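Local coordinates for protein HTH-type transcriptional activator AmpR (Pseudomonas aeruginosa PAO1, PDB 5MMH) that activates transcription of the beta-lactamase gene ampC by binding its promoter, and senses cell-wall-derived muropeptides through the effector domain described here, at residues Ala81-Leu86 against Val177-Tyr182; Ala93-Pro98 against Arg171-Glu176. All coordinates share one frame; numbering follows the deposited sequence.

Interaction 1 of 2, residues Ala81-Leu86 against Val177-Tyr182; sequences APLTVL and VSTGSY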
loop_
_atom_site.group_PDB
_atom_site.type_symbol
_atom_site.label_atom_id
_atom_site.label_comp_id
_atom_site.label_asym_id
_atom_site.label_seq_id
_atom_site.Cartn_x
_atom_site.Cartn_y
_atom_site.Cartn_z
ATOM N N ALA A 81 -4.565 -1.179 17.918
ATOM C CA ALA A 81 -3.986 -2.101 16.939
ATOM C C ALA A 81 -2.590 -2.465 17.417
ATOM O O ALA A 81 -1.599 -1.868 16.975
ATOM C CB ALA A 81 -3.963 -1.502 15.532
ATOM N N PRO A 82 -2.475 -3.436 18.323
ATOM C CA PRO A 82 -1.150 -3.843 18.789
ATOM C C PRO A 82 -0.363 -4.455 17.650
ATOM O O PRO A 82 -0.917 -5.089 16.748
ATOM C CB PRO A 82 -1.444 -4.884 19.876
ATOM C CG PRO A 82 -2.907 -4.770 20.149
ATOM C CD PRO A 82 -3.531 -4.288 18.893
ATOM N N LEU A 83 0.942 -4.264 17.712
ATOM C CA LEU A 83 1.863 -4.715 16.681
ATOM C C LEU A 83 2.478 -6.056 17.071
ATOM O O LEU A 83 2.853 -6.264 18.229
ATOM C CB LEU A 83 2.972 -3.684 16.473
ATOM C CG LEU A 83 2.552 -2.300 15.990
ATOM C CD1 LEU A 83 3.771 -1.444 15.685
ATOM C CD2 LEU A 83 1.673 -2.427 14.758
ATOM N N THR A 84 2.600 -6.955 16.095
ATOM C CA THR A 84 3.274 -8.224 16.317
ATOM C C THR A 84 4.140 -8.567 15.109
ATOM O O THR A 84 3.999 -7.990 14.028
ATOM C CB THR A 84 2.264 -9.348 16.598
ATOM O OG1 THR A 84 2.910 -10.375 17.351
ATOM C CG2 THR A 84 1.702 -9.939 15.295
ATOM N N VAL A 85 5.032 -9.535 15.306
ATOM C CA VAL A 85 5.900 -10.028 14.241
ATOM C C VAL A 85 5.098 -10.918 13.300
ATOM O O VAL A 85 4.412 -11.847 13.744
ATOM C CB VAL A 85 7.097 -10.784 14.832
ATOM C CG1 VAL A 85 7.762 -11.614 13.770
ATOM C CG2 VAL A 85 8.096 -9.812 15.455
ATOM N N LEU A 86 5.186 -10.641 11.988
ATOM C CA LEU A 86 4.504 -11.419 10.966
ATOM C C LEU A 86 5.496 -11.751 9.862
ATOM O O LEU A 86 6.305 -10.903 9.475
ATOM C CB LEU A 86 3.300 -10.657 10.400
ATOM C CG LEU A 86 2.186 -10.358 11.411
ATOM C CD1 LEU A 86 1.194 -9.379 10.822
ATOM C CD2 LEU A 86 1.472 -11.638 11.811
ATOM N N VAL A 177 3.009 -5.403 21.237
ATOM C CA VAL A 177 3.266 -4.104 21.842
ATOM C C VAL A 177 2.229 -3.126 21.318
ATOM O O VAL A 177 1.912 -3.113 20.121
ATOM C CB VAL A 177 4.699 -3.613 21.558
ATOM C CG1 VAL A 177 4.972 -3.542 20.027
ATOM C CG2 VAL A 177 4.931 -2.276 22.217
ATOM N N SER A 178 1.705 -2.303 22.219
ATOM C CA SER A 178 0.639 -1.352 21.926
ATOM C C SER A 178 1.270 0.005 21.670
ATOM O O SER A 178 1.733 0.662 22.604
ATOM C CB SER A 178 -0.345 -1.262 23.096
ATOM O OG SER A 178 -1.290 -2.318 23.094
ATOM N N THR A 179 1.294 0.437 20.415
ATOM C CA THR A 179 1.866 1.738 20.103
ATOM C C THR A 179 0.847 2.750 19.604
ATOM O O THR A 179 1.146 3.946 19.615
ATOM C CB THR A 179 2.971 1.605 19.050
ATOM O OG1 THR A 179 2.399 1.163 17.815
ATOM C CG2 THR A 179 4.003 0.595 19.506
ATOM N N GLY A 180 -0.332 2.311 19.176
ATOM C CA GLY A 180 -1.306 3.235 18.631
ATOM C C GLY A 180 -2.649 2.574 18.423
ATOM O O GLY A 180 -2.823 1.374 18.647
ATOM N N SER A 181 -3.606 3.395 17.991
ATOM C CA SER A 181 -4.976 2.996 17.742
ATOM C C SER A 181 -5.390 3.547 16.389
ATOM O O SER A 181 -4.698 4.378 15.806
ATOM C CB SER A 181 -5.924 3.535 18.825
ATOM O OG SER A 181 -5.518 3.109 20.108
ATOM N N TYR A 182 -6.525 3.062 15.890
ATOM C CA TYR A 182 -7.213 3.690 14.777
ATOM C C TYR A 182 -8.210 4.703 15.322
ATOM O O TYR A 182 -8.877 4.447 16.330
ATOM C CB TYR A 182 -7.910 2.638 13.910
ATOM C CG TYR A 182 -6.901 1.831 13.127
ATOM C CD1 TYR A 182 -6.226 2.404 12.051
ATOM C CD2 TYR A 182 -6.579 0.531 13.491
ATOM C CE1 TYR A 182 -5.281 1.695 11.337
ATOM C CE2 TYR A 182 -5.635 -0.200 12.771
ATOM C CZ TYR A 182 -4.985 0.399 11.700
ATOM O OH TYR A 182 -4.037 -0.282 10.980
HETATM O O HOH W 1 0.023 -0.366 17.998
#

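Interaction 2 of 2, residues Ala93-Pro98 against Arg171-Glu176; sequences AQLHSP and RPFATE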
loop_
_atom_site.group_PDB
_atom_site.type_symbol
_atom_site.label_atom_id
_atom_site.label_comp_id
_atom_site.label_asym_id
_atom_site.label_seq_id
_atom_site.Cartn_x
_atom_site.Cartn_y
_atom_site.Cartn_z
ATOM N N ALA A 93 9.586 -20.956 10.185
ATOM C CA ALA A 93 10.212 -22.193 10.644
ATOM C C ALA A 93 11.597 -21.938 11.232
ATOM O O ALA A 93 11.985 -22.566 12.227
ATOM C CB ALA A 93 10.296 -23.191 9.491
ATOM N N GLN A 94 12.349 -21.005 10.641
ATOM C CA GLN A 94 13.724 -20.728 11.042
ATOM C C GLN A 94 13.835 -19.953 12.351
ATOM O O GLN A 94 14.953 -19.780 12.849
ATOM C CB GLN A 94 14.433 -19.958 9.923
ATOM C CG GLN A 94 14.519 -20.733 8.607
ATOM C CD GLN A 94 14.780 -19.839 7.404
ATOM O OE1 GLN A 94 15.789 -19.136 7.342
ATOM N NE2 GLN A 94 13.870 -19.873 6.436
ATOM N N LEU A 95 12.728 -19.482 12.920
ATOM C CA LEU A 95 12.759 -18.711 14.156
ATOM C C LEU A 95 12.372 -19.598 15.334
ATOM O O LEU A 95 11.334 -20.268 15.299
ATOM C CB LEU A 95 11.816 -17.508 14.077
ATOM C CG LEU A 95 12.175 -16.354 13.150
ATOM C CD1 LEU A 95 10.911 -15.641 12.753
ATOM C CD2 LEU A 95 13.142 -15.389 13.832
ATOM N N HIS A 96 13.204 -19.597 16.371
ATOM C CA HIS A 96 12.914 -20.316 17.605
ATOM C C HIS A 96 12.751 -19.393 18.798
ATOM O O HIS A 96 11.891 -19.630 19.646
ATOM C CB HIS A 96 14.024 -21.343 17.895
ATOM C CG HIS A 96 14.491 -22.088 16.681
ATOM N ND1 HIS A 96 15.826 -22.271 16.385
ATOM C CD2 HIS A 96 13.800 -22.690 15.682
ATOM C CE1 HIS A 96 15.937 -22.955 15.260
ATOM N NE2 HIS A 96 14.722 -23.220 14.811
ATOM N N SER A 97 13.552 -18.347 18.882
ATOM C CA SER A 97 13.422 -17.312 19.891
ATOM C C SER A 97 13.444 -15.963 19.190
ATOM O O SER A 97 13.989 -15.836 18.087
ATOM C CB SER A 97 14.563 -17.389 20.916
ATOM O OG SER A 97 15.803 -17.037 20.318
ATOM N N PRO A 98 12.851 -14.930 19.802
ATOM C CA PRO A 98 12.948 -13.578 19.229
ATOM C C PRO A 98 14.379 -13.114 18.983
ATOM O O PRO A 98 14.589 -12.191 18.190
ATOM C CB PRO A 98 12.263 -12.705 20.282
ATOM C CG PRO A 98 11.271 -13.633 20.926
ATOM C CD PRO A 98 11.945 -14.979 20.962
ATOM N N ARG A 171 2.205 -15.960 12.371
ATOM C CA ARG A 171 2.590 -15.227 13.570
ATOM C C ARG A 171 3.508 -16.113 14.401
ATOM O O ARG A 171 3.028 -17.047 15.062
ATOM C CB ARG A 171 1.349 -14.840 14.377
ATOM C CG ARG A 171 1.656 -14.033 15.626
ATOM C CD ARG A 171 0.376 -13.619 16.315
ATOM N NE ARG A 171 0.653 -12.869 17.529
ATOM C CZ ARG A 171 -0.221 -12.048 18.095
ATOM N NH1 ARG A 171 -1.420 -11.880 17.552
ATOM N NH2 ARG A 171 0.112 -11.387 19.194
ATOM N N PRO A 172 4.827 -15.884 14.394
ATOM C CA PRO A 172 5.733 -16.806 15.097
ATOM C C PRO A 172 5.808 -16.632 16.605
ATOM O O PRO A 172 6.175 -17.601 17.284
ATOM C CB PRO A 172 7.102 -16.515 14.457
ATOM C CG PRO A 172 6.961 -15.159 13.835
ATOM C CD PRO A 172 5.539 -15.056 13.404
ATOM N N PHE A 173 5.503 -15.454 17.156
ATOM C CA PHE A 173 5.601 -15.228 18.596
ATOM C C PHE A 173 4.310 -14.635 19.146
ATOM O O PHE A 173 3.510 -14.032 18.421
ATOM C CB PHE A 173 6.762 -14.296 18.954
ATOM C CG PHE A 173 8.054 -14.655 18.280
ATOM C CD1 PHE A 173 8.755 -15.796 18.651
ATOM C CD2 PHE A 173 8.566 -13.856 17.269
ATOM C CE1 PHE A 173 9.954 -16.127 18.029
ATOM C CE2 PHE A 173 9.761 -14.182 16.639
ATOM C CZ PHE A 173 10.456 -15.320 17.018
ATOM N N ALA A 174 4.136 -14.787 20.460
ATOM C CA ALA A 174 2.970 -14.252 21.153
ATOM C C ALA A 174 3.110 -12.776 21.517
ATOM O O ALA A 174 2.096 -12.078 21.644
ATOM C CB ALA A 174 2.693 -15.068 22.420
ATOM N N THR A 175 4.334 -12.288 21.683
ATOM C CA THR A 175 4.546 -10.932 22.173
ATOM C C THR A 175 3.889 -9.894 21.261
ATOM O O THR A 175 4.056 -9.931 20.034
ATOM C CB THR A 175 6.049 -10.663 22.293
ATOM O OG1 THR A 175 6.631 -11.580 23.224
ATOM C CG2 THR A 175 6.306 -9.251 22.793
ATOM N N GLU A 176 3.126 -8.978 21.870
ATOM C CA GLU A 176 2.597 -7.778 21.227
ATOM C C GLU A 176 3.188 -6.545 21.893
ATOM O O GLU A 176 3.737 -6.611 22.994
ATOM C CB GLU A 176 1.070 -7.665 21.343
ATOM C CG GLU A 176 0.261 -8.798 20.809
ATOM C CD GLU A 176 -1.211 -8.560 21.010
ATOM O OE1 GLU A 176 -1.554 -7.724 21.875
ATOM O OE2 GLU A 176 -2.030 -9.204 20.320
HETATM O O HOH W 2 8.498 -19.446 16.669
#

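Interaction 1 of 2, residues Ala81-Leu86 against Val177-Tyr182
The first residues of 81-86 pair antiparallel with 177-182 through a single bridge, in which Leu83 and Val177 form a hydrogen-bonded pair. Leu83 N donates to Val177 O at 2.8 Å, nearly straight at 172° and in the carbonyl plane. Val177 N returns a more bent bond to Leu83 O, 3.1 Å long. Further along, Ala81 N reaches a lone pair of Gly180 O at 3.2 Å. Between these bonds the backbones come closest, with Pro82 CA 4.4 Å from Ser178 CA. Water 1 links the two backbones: it donates to Ala81 O at 2.4 Å, unusually short, and accepts from Thr179 N. The CB of Leu83 meets Val177 CG1, which sits in the crowded position between its own N and carbonyl carbon. Leu83 CD1 comes within 3.6 Å of Thr179 OG1, the two side chains crossing at about a right angle. Ala81 CB touches Tyr182 CE2 at 3.5 Å. The same ring meets Phe65 edge-to-face. Ser178 OG bonds to Glu80. The pairing brings a loop back beside strand 73-86 just before strand 181-187 joins the six-stranded mixed sheet of the LysR-type effector domain, a periplasmic-binding-protein-like fold.

Interaction 2 of 2, residues Ala93-Pro98 against Arg171-Glu176
Apolar contact carries this meeting of two loops, and Phe173 is at its centre. Its CG lies beside the backbone N (chi1 -48°), which sends the ring toward residues 95-98. Pro98 CG sits over one face in a CH-pi contact, 4.1 Å from the centroid of the Phe173 ring and offset toward the rim. Pro98 CD touches Phe173 CE1 at 3.7 Å. Pro172 CB lies over the centre of the opposite face, so the ring is sandwiched between two prolines. Leu95 CB is 3.9 Å from Phe173 CZ, and the two side chains cross at about a right angle. Leu95 CD1 meets Pro172 CG, the two groups lying side by side. Trp118 of helix 114-121 touches both Pro98 and Phe173.

The polar link between the loops is water 2, which donates to Leu95 O at 3.3 Å and to Pro172 O at 3.0 Å. Within 171-176, the extended Arg171 side chain bonds back to its own loop. NE donates to Phe173 O in the guanidinium plane. Arg171 NH2 forms a salt bridge with Glu176 OE2 at 3.3 Å, on the anti lone pair, and also bonds to Ala174 O from above the carbonyl plane. The chemistry therefore divides: charge and hydrogen bonds shape one loop internally, while apolar packing and a bridging water join it to the other at the surface.

Segments 171-176 and 177-182 are consecutive, so one continuous run of chain makes both contacts. It leaves the surface loops of interaction 2 and leads into the sheet at interaction 1; the centres are about 16 Å apart. The two sites also touch directly. Thr84 OG1 probably hydrogen-bonds to Thr175 O at 3.0 Å, and Thr175 O also accepts from Trp118 NE1. Pro172 CD packs against Val85 O at 3.4 Å. Trp118 spans both contacts, touching Val85 and Val177 of interaction 1 and Pro98 and Phe173 of interaction 2. Interaction 1 lies nearer the middle of the effector domain, interaction 2 at its periphery.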